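Local coordinates for protein probable M18 family aminopeptidase 1 (Thermotoga maritima, PDB 2GLF) that probably acts as a metal-dependent aminopeptidase of the M18 family, removing residues from the amino ends of peptides at a two-metal site, at residues P419-M424 against E429-A434; K21-F26 against S241-Y246; H9-E14 against D435-Y440; Y255-A260 against I270-F275. All blocks are in the same frame, centred on the assembly; numbering follows the deposited sequence.

Contact 1: P419-M424 against E429-A434; sequences PALLGM and EISSKA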
loop_
_atom_site.group_PDB
_atom_site.type_symbol
_atom_site.label_atom_id
_atom_site.label_comp_id
_atom_site.label_asym_id
_atom_site.label_seq_id
_atom_site.Cartn_x
_atom_site.Cartn_y
_atom_site.Cartn_z
ATOM N N PRO A 419 -15.538 -38.644 18.976
ATOM C CA PRO A 419 -16.673 -37.737 18.778
ATOM C C PRO A 419 -16.284 -36.369 18.183
ATOM O O PRO A 419 -15.103 -35.997 18.161
ATOM C CB PRO A 419 -17.260 -37.631 20.183
ATOM C CG PRO A 419 -16.041 -37.645 21.036
ATOM C CD PRO A 419 -15.190 -38.744 20.405
ATOM N N ALA A 420 -17.286 -35.634 17.701
ATOM C CA ALA A 420 -17.076 -34.314 17.113
ATOM C C ALA A 420 -17.328 -33.230 18.154
ATOM O O ALA A 420 -18.286 -33.319 18.923
ATOM C CB ALA A 420 -18.010 -34.119 15.924
ATOM N N LEU A 421 -16.475 -32.207 18.181
ATOM C CA LEU A 421 -16.631 -31.122 19.151
ATOM C C LEU A 421 -16.806 -29.747 18.520
ATOM O O LEU A 421 -16.378 -29.493 17.396
ATOM C CB LEU A 421 -15.424 -31.036 20.097
ATOM C CG LEU A 421 -14.983 -32.193 20.980
ATOM C CD1 LEU A 421 -13.856 -31.707 21.855
ATOM C CD2 LEU A 421 -16.132 -32.688 21.826
ATOM N N LEU A 422 -17.428 -28.860 19.286
ATOM C CA LEU A 422 -17.649 -27.487 18.879
ATOM C C LEU A 422 -16.777 -26.642 19.802
ATOM O O LEU A 422 -16.777 -26.844 21.006
ATOM C CB LEU A 422 -19.123 -27.134 19.050
ATOM C CG LEU A 422 -19.937 -26.962 17.761
ATOM C CD1 LEU A 422 -19.537 -28.000 16.735
ATOM C CD2 LEU A 422 -21.415 -27.051 18.085
ATOM N N GLY A 423 -16.012 -25.718 19.235
ATOM C CA GLY A 423 -15.151 -24.882 20.049
ATOM C C GLY A 423 -13.978 -25.642 20.649
ATOM O O GLY A 423 -13.627 -25.449 21.819
HETATM N N MSE A 424 -13.362 -26.512 19.857
HETATM C CA MSE A 424 -12.220 -27.275 20.345
HETATM C C MSE A 424 -11.126 -26.302 20.820
HETATM O O MSE A 424 -10.903 -25.261 20.213
HETATM C CB MSE A 424 -11.687 -28.180 19.231
HETATM C CG MSE A 424 -10.804 -29.327 19.711
HETATM SE SE MSE A 424 -10.199 -30.488 18.261
HETATM C CE MSE A 424 -8.275 -30.297 18.459
ATOM N N GLU A 429 -15.362 -26.459 25.818
ATOM C CA GLU A 429 -15.702 -27.218 24.616
ATOM C C GLU A 429 -17.086 -27.845 24.742
ATOM O O GLU A 429 -17.579 -28.074 25.843
ATOM C CB GLU A 429 -14.651 -28.301 24.364
ATOM C CG GLU A 429 -13.236 -27.752 24.289
ATOM C CD GLU A 429 -12.183 -28.837 24.150
ATOM O OE1 GLU A 429 -12.299 -29.871 24.844
ATOM O OE2 GLU A 429 -11.228 -28.650 23.362
ATOM N N ILE A 430 -17.710 -28.114 23.601
ATOM C CA ILE A 430 -19.043 -28.700 23.562
ATOM C C ILE A 430 -19.050 -30.029 22.797
ATOM O O ILE A 430 -18.480 -30.138 21.706
ATOM C CB ILE A 430 -20.063 -27.711 22.896
ATOM C CG1 ILE A 430 -20.959 -27.072 23.956
ATOM C CG2 ILE A 430 -20.956 -28.438 21.913
ATOM C CD1 ILE A 430 -20.252 -26.181 24.913
ATOM N N SER A 431 -19.698 -31.033 23.383
ATOM C CA SER A 431 -19.824 -32.351 22.772
ATOM C C SER A 431 -21.257 -32.821 22.981
ATOM O O SER A 431 -21.982 -32.259 23.796
ATOM C CB SER A 431 -18.868 -33.344 23.429
ATOM O OG SER A 431 -19.255 -33.608 24.765
ATOM N N SER A 432 -21.660 -33.850 22.247
ATOM C CA SER A 432 -23.010 -34.396 22.360
ATOM C C SER A 432 -23.056 -35.557 23.358
ATOM O O SER A 432 -22.138 -36.375 23.406
ATOM C CB SER A 432 -23.479 -34.880 20.987
ATOM O OG SER A 432 -24.647 -35.669 21.090
ATOM N N LYS A 433 -24.112 -35.627 24.164
ATOM C CA LYS A 433 -24.254 -36.724 25.124
ATOM C C LYS A 433 -24.430 -38.027 24.355
ATOM O O LYS A 433 -23.909 -39.068 24.752
ATOM C CB LYS A 433 -25.473 -36.520 26.029
ATOM C CG LYS A 433 -25.298 -35.474 27.094
ATOM C CD LYS A 433 -26.571 -35.306 27.886
ATOM C CE LYS A 433 -26.402 -34.250 28.961
ATOM N NZ LYS A 433 -27.647 -34.091 29.760
ATOM N N ALA A 434 -25.177 -37.962 23.256
ATOM C CA ALA A 434 -25.415 -39.137 22.424
ATOM C C ALA A 434 -24.107 -39.660 21.822
ATOM O O ALA A 434 -23.879 -40.869 21.780
ATOM C CB ALA A 434 -26.416 -38.807 21.313
#
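Leu-422 and Ile-430 are joined by two backbone hydrogen bonds, Leu-422 N to Ile-430 O at 2.9 Å and Ile-430 N to Leu-422 O at 3.0 Å, which make them an antiparallel hydrogen-bonded pair. Ile-430 O also has a CA-H...O contact with Leu-421 CA, 3.3 Å.

Apolar contacts flank this bridge. Leu-422 CB rests on Ile-430 CG2 at 3.6 Å, while the end of Leu-421 reaches across to the other strand, CD2 against Ser-431 CB and CD1 near Glu-429 OE1.

The polar element is Glu-429. With CG anti to the carbonyl carbon (chi1 -55°) and the chain extended, its aliphatic part passes Gly-423 O, Glu-429 CG to that oxygen 3.4 Å, and runs alongside selenomethionine Met-424. OE2 accepts from the backbone N of His-425, a manganese ligand, which probably helps to position the main chain at this first-shell residue; OE1 takes a weak bond from the N of Asp-249, another ligand.

Strand 414-421 belongs to the large mixed sheet and 429-432 to a three-stranded one, bonded there to strand 242-245. Helix 248-263 packs against Pro-419 and Ser-431, and a second subunit packs on Leu-422 and Ile-430.

Contact 2: K21-F26 against S241-Y246; sequences KEYMEF and SLIGAY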
loop_
_atom_site.group_PDB
_atom_site.type_symbol
_atom_site.label_atom_id
_atom_site.label_comp_id
_atom_site.label_asym_id
_atom_site.label_seq_id
_atom_site.Cartn_x
_atom_site.Cartn_y
_atom_site.Cartn_z
ATOM N N LYS A 21 -23.742 -38.479 33.051
ATOM C CA LYS A 21 -23.586 -38.058 34.430
ATOM C C LYS A 21 -22.289 -38.636 34.994
ATOM O O LYS A 21 -21.591 -37.978 35.769
ATOM C CB LYS A 21 -24.786 -38.503 35.270
ATOM C CG LYS A 21 -25.955 -37.537 35.207
ATOM C CD LYS A 21 -26.938 -37.779 36.342
ATOM C CE LYS A 21 -27.886 -36.592 36.548
ATOM N NZ LYS A 21 -28.753 -36.319 35.368
ATOM N N GLU A 22 -21.965 -39.860 34.589
ATOM C CA GLU A 22 -20.754 -40.525 35.043
ATOM C C GLU A 22 -19.519 -39.858 34.431
ATOM O O GLU A 22 -18.482 -39.708 35.092
ATOM C CB GLU A 22 -20.818 -42.001 34.663
ATOM C CG GLU A 22 -21.902 -42.756 35.415
ATOM C CD GLU A 22 -22.338 -44.031 34.718
ATOM O OE1 GLU A 22 -23.146 -44.778 35.311
ATOM O OE2 GLU A 22 -21.889 -44.285 33.579
ATOM N N TYR A 23 -19.648 -39.447 33.172
ATOM C CA TYR A 23 -18.566 -38.787 32.448
ATOM C C TYR A 23 -18.244 -37.443 33.089
ATOM O O TYR A 23 -17.084 -37.129 33.341
ATOM C CB TYR A 23 -18.972 -38.591 30.977
ATOM C CG TYR A 23 -18.072 -37.667 30.174
ATOM C CD1 TYR A 23 -16.743 -38.001 29.903
ATOM C CD2 TYR A 23 -18.551 -36.444 29.695
ATOM C CE1 TYR A 23 -15.916 -37.138 29.176
ATOM C CE2 TYR A 23 -17.729 -35.578 28.972
ATOM C CZ TYR A 23 -16.415 -35.929 28.718
ATOM O OH TYR A 23 -15.609 -35.067 28.016
HETATM N N MSE A 24 -19.281 -36.656 33.358
HETATM C CA MSE A 24 -19.098 -35.342 33.961
HETATM C C MSE A 24 -18.434 -35.376 35.340
HETATM O O MSE A 24 -17.677 -34.469 35.679
HETATM C CB MSE A 24 -20.436 -34.605 34.021
HETATM C CG MSE A 24 -20.972 -34.253 32.639
HETATM SE SE MSE A 24 -22.540 -33.101 32.618
HETATM C CE MSE A 24 -23.897 -34.450 32.262
ATOM N N GLU A 25 -18.705 -36.410 36.135
ATOM C CA GLU A 25 -18.074 -36.520 37.450
ATOM C C GLU A 25 -16.564 -36.638 37.241
ATOM O O GLU A 25 -15.780 -35.885 37.815
ATOM C CB GLU A 25 -18.590 -37.755 38.196
ATOM C CG GLU A 25 -20.040 -37.654 38.635
ATOM C CD GLU A 25 -20.266 -36.565 39.672
ATOM O OE1 GLU A 25 -21.439 -36.311 40.026
ATOM O OE2 GLU A 25 -19.273 -35.965 40.137
ATOM N N PHE A 26 -16.170 -37.595 36.410
ATOM C CA PHE A 26 -14.771 -37.821 36.088
ATOM C C PHE A 26 -14.146 -36.508 35.626
ATOM O O PHE A 26 -13.070 -36.125 36.079
ATOM C CB PHE A 26 -14.674 -38.849 34.959
ATOM C CG PHE A 26 -13.269 -39.138 34.510
ATOM C CD1 PHE A 26 -12.368 -39.772 35.357
ATOM C CD2 PHE A 26 -12.856 -38.800 33.226
ATOM C CE1 PHE A 26 -11.073 -40.067 34.931
ATOM C CE2 PHE A 26 -11.565 -39.088 32.783
ATOM C CZ PHE A 26 -10.669 -39.727 33.642
ATOM N N SER A 241 -29.056 -31.578 25.579
ATOM C CA SER A 241 -28.459 -32.646 24.786
ATOM C C SER A 241 -26.948 -32.572 24.655
ATOM O O SER A 241 -26.314 -33.535 24.218
ATOM C CB SER A 241 -29.054 -32.641 23.385
ATOM O OG SER A 241 -28.598 -31.508 22.669
ATOM N N LEU A 242 -26.365 -31.441 25.023
ATOM C CA LEU A 242 -24.928 -31.280 24.893
ATOM C C LEU A 242 -24.198 -31.214 26.223
ATOM O O LEU A 242 -24.805 -30.944 27.257
ATOM C CB LEU A 242 -24.641 -30.017 24.084
ATOM C CG LEU A 242 -25.342 -29.994 22.726
ATOM C CD1 LEU A 242 -25.128 -28.653 22.047
ATOM C CD2 LEU A 242 -24.811 -31.127 21.867
ATOM N N ILE A 243 -22.894 -31.478 26.196
ATOM C CA ILE A 243 -22.081 -31.403 27.405
ATOM C C ILE A 243 -20.987 -30.370 27.185
ATOM O O ILE A 243 -20.183 -30.489 26.256
ATOM C CB ILE A 243 -21.384 -32.733 27.754
ATOM C CG1 ILE A 243 -22.415 -33.812 28.092
ATOM C CG2 ILE A 243 -20.476 -32.523 28.956
ATOM C CD1 ILE A 243 -21.807 -35.194 28.292
ATOM N N GLY A 244 -20.966 -29.351 28.038
ATOM C CA GLY A 244 -19.949 -28.328 27.923
ATOM C C GLY A 244 -18.942 -28.507 29.035
ATOM O O GLY A 244 -19.318 -28.647 30.196
ATOM N N ALA A 245 -17.660 -28.519 28.690
ATOM C CA ALA A 245 -16.619 -28.680 29.695
ATOM C C ALA A 245 -15.240 -28.405 29.134
ATOM O O ALA A 245 -15.012 -28.483 27.923
ATOM C CB ALA A 245 -16.663 -30.082 30.276
ATOM N N TYR A 246 -14.317 -28.088 30.031
ATOM C CA TYR A 246 -12.949 -27.822 29.641
ATOM C C TYR A 246 -12.159 -29.109 29.520
ATOM O O TYR A 246 -12.324 -30.033 30.318
ATOM C CB TYR A 246 -12.257 -26.938 30.674
ATOM C CG TYR A 246 -10.750 -27.005 30.597
ATOM C CD1 TYR A 246 -10.054 -26.322 29.608
ATOM C CD2 TYR A 246 -10.027 -27.790 31.489
ATOM C CE1 TYR A 246 -8.680 -26.414 29.507
ATOM C CE2 TYR A 246 -8.652 -27.893 31.396
ATOM C CZ TYR A 246 -7.981 -27.200 30.401
ATOM O OH TYR A 246 -6.605 -27.277 30.312
#
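Helix 13-29 passes strand 242-245 at side-chain distance, Met-24 and Ile-243 being nearest with their CA atoms 8.2 Å apart, and no main-chain bond joins the two segments. Both side-chain contacts between the segments are made by Ile-243, whose CB points at the helix. Ile-243 CD1 meets the Tyr-23 ring obliquely, 3.8 Å from Tyr-23 CD2. Ile-243 CG2 lies 4.1 Å from the CG of selenomethionine Met-24. Ile-243 has CG1 anti to its carbonyl carbon (chi1 -65°) and CG2 anti to its N; this puts CD1 on Tyr-23 and CG2 between the Tyr-23 ring and Met-24 CG. The Tyr-23 ring crosses the isoleucine at a slant and carries its hydroxyl beyond it to Gln-248 NE2, so the ring has apolar packing at CD2 and CE2 and a hydrogen bond at its hydroxyl. Met-24, bent at its last torsion, also packs on Pro-233 and Lys-433. Cutting Ile-243 back to alanine removes both methyls and is likely to leave a gap beside the Tyr-23 ring and Met-24 CG. Leu-436 of helix 433-449 and Ile-252 of helix 248-263 border Tyr-23 too. Ser-241 and Leu-242 both face Val-236, a classic beta bulge, at the start of the middle strand of a three-stranded antiparallel sheet; the contact is helix-on-sheet packing, with the N-terminal helix lying against that small sheet.

Contact 3: H9-E14 against D435-Y440; sequences HHRKKE and DLFETY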
loop_
_atom_site.group_PDB
_atom_site.type_symbol
_atom_site.label_atom_id
_atom_site.label_comp_id
_atom_site.label_asym_id
_atom_site.label_seq_id
_atom_site.Cartn_x
_atom_site.Cartn_y
_atom_site.Cartn_z
ATOM N N HIS A 9 -32.207 -41.367 18.329
ATOM C CA HIS A 9 -33.311 -42.190 17.850
ATOM C C HIS A 9 -32.991 -43.685 17.854
ATOM O O HIS A 9 -33.780 -44.491 17.362
ATOM C CB HIS A 9 -33.700 -41.775 16.434
ATOM C CG HIS A 9 -34.330 -40.421 16.350
ATOM N ND1 HIS A 9 -34.602 -39.803 15.150
ATOM C CD2 HIS A 9 -34.758 -39.575 17.317
ATOM C CE1 HIS A 9 -35.172 -38.632 15.379
ATOM N NE2 HIS A 9 -35.277 -38.471 16.686
ATOM N N HIS A 10 -31.840 -44.061 18.406
ATOM C CA HIS A 10 -31.451 -45.464 18.438
ATOM C C HIS A 10 -30.763 -45.913 19.725
ATOM O O HIS A 10 -30.325 -47.060 19.806
ATOM C CB HIS A 10 -30.506 -45.781 17.275
ATOM C CG HIS A 10 -31.071 -45.478 15.925
ATOM N ND1 HIS A 10 -32.228 -46.060 15.454
ATOM C CD2 HIS A 10 -30.622 -44.674 14.933
ATOM C CE1 HIS A 10 -32.467 -45.627 14.228
ATOM N NE2 HIS A 10 -31.508 -44.785 13.889
ATOM N N ARG A 11 -30.663 -45.055 20.736
ATOM C CA ARG A 11 -29.960 -45.496 21.927
ATOM C C ARG A 11 -30.594 -45.488 23.307
ATOM O O ARG A 11 -30.058 -46.140 24.209
ATOM C CB ARG A 11 -28.601 -44.805 22.016
ATOM C CG ARG A 11 -27.447 -45.799 21.992
ATOM C CD ARG A 11 -27.449 -46.573 20.686
ATOM N NE ARG A 11 -26.552 -47.716 20.709
ATOM C CZ ARG A 11 -26.296 -48.478 19.651
ATOM N NH1 ARG A 11 -26.873 -48.210 18.488
ATOM N NH2 ARG A 11 -25.470 -49.512 19.755
ATOM N N LYS A 12 -31.689 -44.765 23.511
ATOM C CA LYS A 12 -32.336 -44.777 24.831
ATOM C C LYS A 12 -31.819 -43.749 25.841
ATOM O O LYS A 12 -30.771 -43.940 26.472
ATOM C CB LYS A 12 -32.248 -46.191 25.437
ATOM C CG LYS A 12 -32.665 -46.313 26.883
ATOM C CD LYS A 12 -32.499 -47.748 27.382
ATOM C CE LYS A 12 -33.360 -48.730 26.590
ATOM N NZ LYS A 12 -33.320 -50.118 27.140
ATOM N N LYS A 13 -32.599 -42.679 25.996
ATOM C CA LYS A 13 -32.304 -41.570 26.892
ATOM C C LYS A 13 -31.681 -41.974 28.224
ATOM O O LYS A 13 -30.593 -41.516 28.570
ATOM C CB LYS A 13 -33.582 -40.766 27.152
ATOM C CG LYS A 13 -34.225 -40.209 25.890
ATOM C CD LYS A 13 -35.414 -39.281 26.175
ATOM C CE LYS A 13 -36.686 -40.035 26.555
ATOM N NZ LYS A 13 -36.606 -40.699 27.883
ATOM N N GLU A 14 -32.372 -42.828 28.970
ATOM C CA GLU A 14 -31.884 -43.268 30.272
ATOM C C GLU A 14 -30.421 -43.723 30.296
ATOM O O GLU A 14 -29.679 -43.386 31.222
ATOM C CB GLU A 14 -32.786 -44.377 30.837
ATOM C CG GLU A 14 -33.542 -45.194 29.797
ATOM C CD GLU A 14 -34.813 -44.510 29.314
ATOM O OE1 GLU A 14 -35.466 -45.042 28.389
ATOM O OE2 GLU A 14 -35.166 -43.447 29.864
ATOM N N ASP A 435 -23.247 -38.755 21.361
ATOM C CA ASP A 435 -21.983 -39.182 20.774
ATOM C C ASP A 435 -21.061 -39.740 21.850
ATOM O O ASP A 435 -20.382 -40.752 21.643
ATOM C CB ASP A 435 -21.298 -38.024 20.036
ATOM C CG ASP A 435 -22.049 -37.601 18.775
ATOM O OD1 ASP A 435 -22.693 -38.457 18.132
ATOM O OD2 ASP A 435 -21.979 -36.410 18.413
ATOM N N LEU A 436 -21.043 -39.084 23.003
ATOM C CA LEU A 436 -20.214 -39.526 24.115
ATOM C C LEU A 436 -20.458 -41.023 24.336
ATOM O O LEU A 436 -19.520 -41.827 24.371
ATOM C CB LEU A 436 -20.592 -38.736 25.369
ATOM C CG LEU A 436 -19.775 -38.794 26.665
ATOM C CD1 LEU A 436 -20.680 -39.264 27.786
ATOM C CD2 LEU A 436 -18.562 -39.697 26.524
ATOM N N PHE A 437 -21.733 -41.382 24.458
ATOM C CA PHE A 437 -22.154 -42.759 24.682
ATOM C C PHE A 437 -21.808 -43.666 23.517
ATOM O O PHE A 437 -21.213 -44.729 23.697
ATOM C CB PHE A 437 -23.664 -42.802 24.906
ATOM C CG PHE A 437 -24.186 -44.153 25.328
ATOM C CD1 PHE A 437 -23.895 -44.665 26.593
ATOM C CD2 PHE A 437 -24.983 -44.905 24.468
ATOM C CE1 PHE A 437 -24.387 -45.902 26.995
ATOM C CE2 PHE A 437 -25.478 -46.143 24.860
ATOM C CZ PHE A 437 -25.178 -46.643 26.130
ATOM N N GLU A 438 -22.183 -43.249 22.317
ATOM C CA GLU A 438 -21.926 -44.073 21.153
ATOM C C GLU A 438 -20.446 -44.349 20.933
ATOM O O GLU A 438 -20.079 -45.378 20.359
ATOM C CB GLU A 438 -22.530 -43.436 19.909
ATOM C CG GLU A 438 -22.666 -44.420 18.760
ATOM C CD GLU A 438 -23.586 -45.582 19.091
ATOM O OE1 GLU A 438 -23.704 -46.506 18.262
ATOM O OE2 GLU A 438 -24.196 -45.569 20.176
ATOM N N THR A 439 -19.596 -43.429 21.375
ATOM C CA THR A 439 -18.158 -43.618 21.226
ATOM C C THR A 439 -17.790 -44.809 22.093
ATOM O O THR A 439 -17.091 -45.725 21.653
ATOM C CB THR A 439 -17.383 -42.380 21.690
ATOM O OG1 THR A 439 -17.601 -41.316 20.756
ATOM C CG2 THR A 439 -15.892 -42.684 21.782
ATOM N N TYR A 440 -18.287 -44.783 23.327
ATOM C CA TYR A 440 -18.076 -45.859 24.294
ATOM C C TYR A 440 -18.517 -47.201 23.706
ATOM O O TYR A 440 -17.890 -48.227 23.931
ATOM C CB TYR A 440 -18.889 -45.574 25.558
ATOM C CG TYR A 440 -19.191 -46.802 26.379
ATOM C CD1 TYR A 440 -18.184 -47.457 27.093
ATOM C CD2 TYR A 440 -20.482 -47.317 26.433
ATOM C CE1 TYR A 440 -18.461 -48.597 27.840
ATOM C CE2 TYR A 440 -20.771 -48.453 27.176
ATOM C CZ TYR A 440 -19.758 -49.089 27.875
ATOM O OH TYR A 440 -20.047 -50.227 28.593
#
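Arg-11 meets Phe-437 and Glu-438 on successive positions of helix 433-449. The close-packed part is aliphatic and aromatic: Arg-11 CG abuts the edge of the Phe-437 ring, 3.5 Å from CE2, and the two side chains cross at about a right angle. A bend at chi2 (62°) then turns one face of the guanidinium to the Glu-438 carboxylate. Glu-438 OE1 sits 3.5 Å above the centre of the Arg-11 guanidinium, and Glu-438 OE2 is 3.2 Å from Arg-11 NE. OE2 lies well out of the guanidinium plane with no N-H aimed at it, so the salt bridge rests on charge alone; the two planes are 79° apart. The directed bonds go outside: Arg-11 NH1 to Gly-384 O, and Glu-438 OE1 from Ile-386 N. The other side is loose, with His-9, His-10, Lys-12, Lys-13 and Glu-14 exposed to solvent. A leucine in place of Arg-11 would probably leave the buried Glu-438 charge without this counter-ion and Gly-384 O without this donor. An ion pair of this face-on kind probably favours the ionised carboxylate, while the bond from Ile-386 N probably helps to hold OE1 in place.

Contact 4: Y255-A260 against I270-F275; sequences YTALRA and IGVIFF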
loop_
_atom_site.group_PDB
_atom_site.type_symbol
_atom_site.label_atom_id
_atom_site.label_comp_id
_atom_site.label_asym_id
_atom_site.label_seq_id
_atom_site.Cartn_x
_atom_site.Cartn_y
_atom_site.Cartn_z
ATOM N N TYR A 255 -11.987 -41.207 28.720
ATOM C CA TYR A 255 -13.027 -41.766 29.570
ATOM C C TYR A 255 -13.817 -42.866 28.886
ATOM O O TYR A 255 -14.060 -43.914 29.481
ATOM C CB TYR A 255 -13.993 -40.680 30.035
ATOM C CG TYR A 255 -14.967 -41.177 31.071
ATOM C CD1 TYR A 255 -14.537 -41.497 32.358
ATOM C CD2 TYR A 255 -16.315 -41.355 30.761
ATOM C CE1 TYR A 255 -15.422 -41.985 33.319
ATOM C CE2 TYR A 255 -17.215 -41.846 31.714
ATOM C CZ TYR A 255 -16.760 -42.158 32.991
ATOM O OH TYR A 255 -17.638 -42.646 33.934
ATOM N N THR A 256 -14.228 -42.626 27.643
ATOM C CA THR A 256 -14.996 -43.619 26.900
ATOM C C THR A 256 -14.202 -44.906 26.700
ATOM O O THR A 256 -14.766 -45.994 26.751
ATOM C CB THR A 256 -15.448 -43.087 25.517
ATOM O OG1 THR A 256 -14.345 -42.451 24.855
ATOM C CG2 THR A 256 -16.598 -42.107 25.676
ATOM N N ALA A 257 -12.898 -44.781 26.474
ATOM C CA ALA A 257 -12.051 -45.953 26.286
ATOM C C ALA A 257 -11.850 -46.672 27.619
ATOM O O ALA A 257 -11.837 -47.898 27.676
ATOM C CB ALA A 257 -10.710 -45.545 25.704
ATOM N N LEU A 258 -11.690 -45.904 28.692
ATOM C CA LEU A 258 -11.513 -46.482 30.015
ATOM C C LEU A 258 -12.746 -47.326 30.336
ATOM O O LEU A 258 -12.635 -48.483 30.748
ATOM C CB LEU A 258 -11.380 -45.381 31.065
ATOM C CG LEU A 258 -10.582 -45.679 32.337
ATOM C CD1 LEU A 258 -11.124 -44.810 33.448
ATOM C CD2 LEU A 258 -10.681 -47.140 32.725
ATOM N N ARG A 259 -13.924 -46.744 30.140
ATOM C CA ARG A 259 -15.168 -47.449 30.415
ATOM C C ARG A 259 -15.346 -48.669 29.520
ATOM O O ARG A 259 -15.913 -49.675 29.944
ATOM C CB ARG A 259 -16.363 -46.499 30.268
ATOM C CG ARG A 259 -16.442 -45.436 31.365
ATOM C CD ARG A 259 -16.705 -46.062 32.729
ATOM N NE ARG A 259 -18.008 -46.709 32.742
ATOM C CZ ARG A 259 -19.162 -46.053 32.715
ATOM N NH1 ARG A 259 -19.169 -44.728 32.688
ATOM N NH2 ARG A 259 -20.304 -46.720 32.673
ATOM N N ALA A 260 -14.862 -48.586 28.286
ATOM C CA ALA A 260 -14.964 -49.706 27.360
ATOM C C ALA A 260 -14.040 -50.818 27.846
ATOM O O ALA A 260 -14.446 -51.975 27.954
ATOM C CB ALA A 260 -14.568 -49.269 25.962
ATOM N N ILE A 270 -6.629 -56.934 25.177
ATOM C CA ILE A 270 -7.000 -55.562 24.855
ATOM C C ILE A 270 -6.304 -54.607 25.816
ATOM O O ILE A 270 -5.686 -55.034 26.786
ATOM C CB ILE A 270 -8.513 -55.335 24.970
ATOM C CG1 ILE A 270 -8.959 -55.525 26.422
ATOM C CG2 ILE A 270 -9.244 -56.270 24.031
ATOM C CD1 ILE A 270 -10.383 -55.078 26.708
ATOM N N GLY A 271 -6.411 -53.313 25.550
ATOM C CA GLY A 271 -5.775 -52.347 26.423
ATOM C C GLY A 271 -5.962 -50.911 25.980
ATOM O O GLY A 271 -6.385 -50.649 24.849
ATOM N N VAL A 272 -5.649 -49.984 26.880
ATOM C CA VAL A 272 -5.765 -48.557 26.605
ATOM C C VAL A 272 -4.538 -47.821 27.137
ATOM O O VAL A 272 -4.118 -48.043 28.267
ATOM C CB VAL A 272 -7.013 -47.943 27.277
ATOM C CG1 VAL A 272 -7.113 -46.487 26.905
ATOM C CG2 VAL A 272 -8.275 -48.675 26.844
ATOM N N ILE A 273 -3.961 -46.946 26.323
ATOM C CA ILE A 273 -2.799 -46.179 26.753
ATOM C C ILE A 273 -3.135 -44.687 26.741
ATOM O O ILE A 273 -3.747 -44.179 25.803
ATOM C CB ILE A 273 -1.607 -46.452 25.849
ATOM C CG1 ILE A 273 -1.364 -47.954 25.795
ATOM C CG2 ILE A 273 -0.363 -45.771 26.390
ATOM C CD1 ILE A 273 -0.425 -48.356 24.696
ATOM N N PHE A 274 -2.734 -43.996 27.800
ATOM C CA PHE A 274 -3.011 -42.577 27.945
ATOM C C PHE A 274 -1.725 -41.767 27.943
ATOM O O PHE A 274 -0.917 -41.884 28.865
ATOM C CB PHE A 274 -3.764 -42.357 29.249
ATOM C CG PHE A 274 -5.094 -43.054 29.304
ATOM C CD1 PHE A 274 -5.477 -43.753 30.433
ATOM C CD2 PHE A 274 -5.983 -42.970 28.243
ATOM C CE1 PHE A 274 -6.733 -44.356 30.505
ATOM C CE2 PHE A 274 -7.234 -43.568 28.311
ATOM C CZ PHE A 274 -7.609 -44.261 29.444
ATOM N N PHE A 275 -1.536 -40.938 26.918
ATOM C CA PHE A 275 -0.319 -40.136 26.827
ATOM C C PHE A 275 -0.469 -38.680 27.219
ATOM O O PHE A 275 -1.568 -38.145 27.297
ATOM C CB PHE A 275 0.262 -40.206 25.418
ATOM C CG PHE A 275 0.650 -41.591 24.992
ATOM C CD1 PHE A 275 -0.250 -42.396 24.300
ATOM C CD2 PHE A 275 1.918 -42.091 25.279
ATOM C CE1 PHE A 275 0.111 -43.680 23.895
ATOM C CE2 PHE A 275 2.291 -43.376 24.878
ATOM C CZ PHE A 275 1.387 -44.172 24.184
#
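The ring of Phe-274 receives Leu-258 at its edge, near the ring plane, Leu-258 CB to Phe-274 CZ being 4.3 Å. Within helix 248-263, one face of the Tyr-255 ring carries Arg-259 CG, 3.6 Å above the plane and displaced to the ring's margin. The arginine then folds back, so that Tyr-255 CZ lies in plane at the edge of its guanidinium, and Arg-259 NH1 donates to Tyr-255 OH at 2.9 Å, the oxygen tilted 25° from the guanidinium plane; Glu-22 forms a salt bridge with the same nitrogen. The CB of Tyr-255 points away from the strand, and its ring stacks with Phe-26 of helix 13-29.

The nearest approach of helix and strand is between Ala-257 and Val-272, with CA atoms 6.8 Å apart. Ala-257 CB faces both valine methyls, Val-272 CG1 at 3.9 Å being the nearer. Val-272 CG1 is anti to the backbone N (chi1 -177°) and CG2 is anti to the carbonyl carbon, which lets Val-272 CG2 also reach Ala-257 O at 3.7 Å. The side-chain contacts between helix and strand are apolar; no bond joins the two segments.

Strand 270-275 lies between 73-77 and 87-92 in the large mixed sheet, and helix 248-263 packs on that sheet. Val-89 of the neighbouring strand touches both Ala-257 and Val-272. Helix 33-45 adds Ile-40 beside Leu-258 and Phe-274, and helix 433-449 adds Met-447 at Val-272.

In the fold
Contact 4 is plain apolar core, helix on the large mixed sheet, and no other subunit touches it. Contact 1 is equally buried but joins strands by backbone bonds beside the manganese site; contact 2 is a buried apolar contact, and both touch the second subunit. Contacts 1 and 2 share the three-stranded sheet, where strands 429-432 and 242-245 are neighbours; contacts 2 and 3 both use helix 13-29, and contacts 1 and 3 helix 433-449. Contact 3 lies farthest from the chain centre and combines an ion pair with packing of an arginine chain on a ring edge, its N-terminal half mostly solvent-exposed. Leu-436 links contacts 2, 3 and 4 by packing, whereas Glu-22 and Arg-259 tie contacts 2 and 4 by a salt bridge.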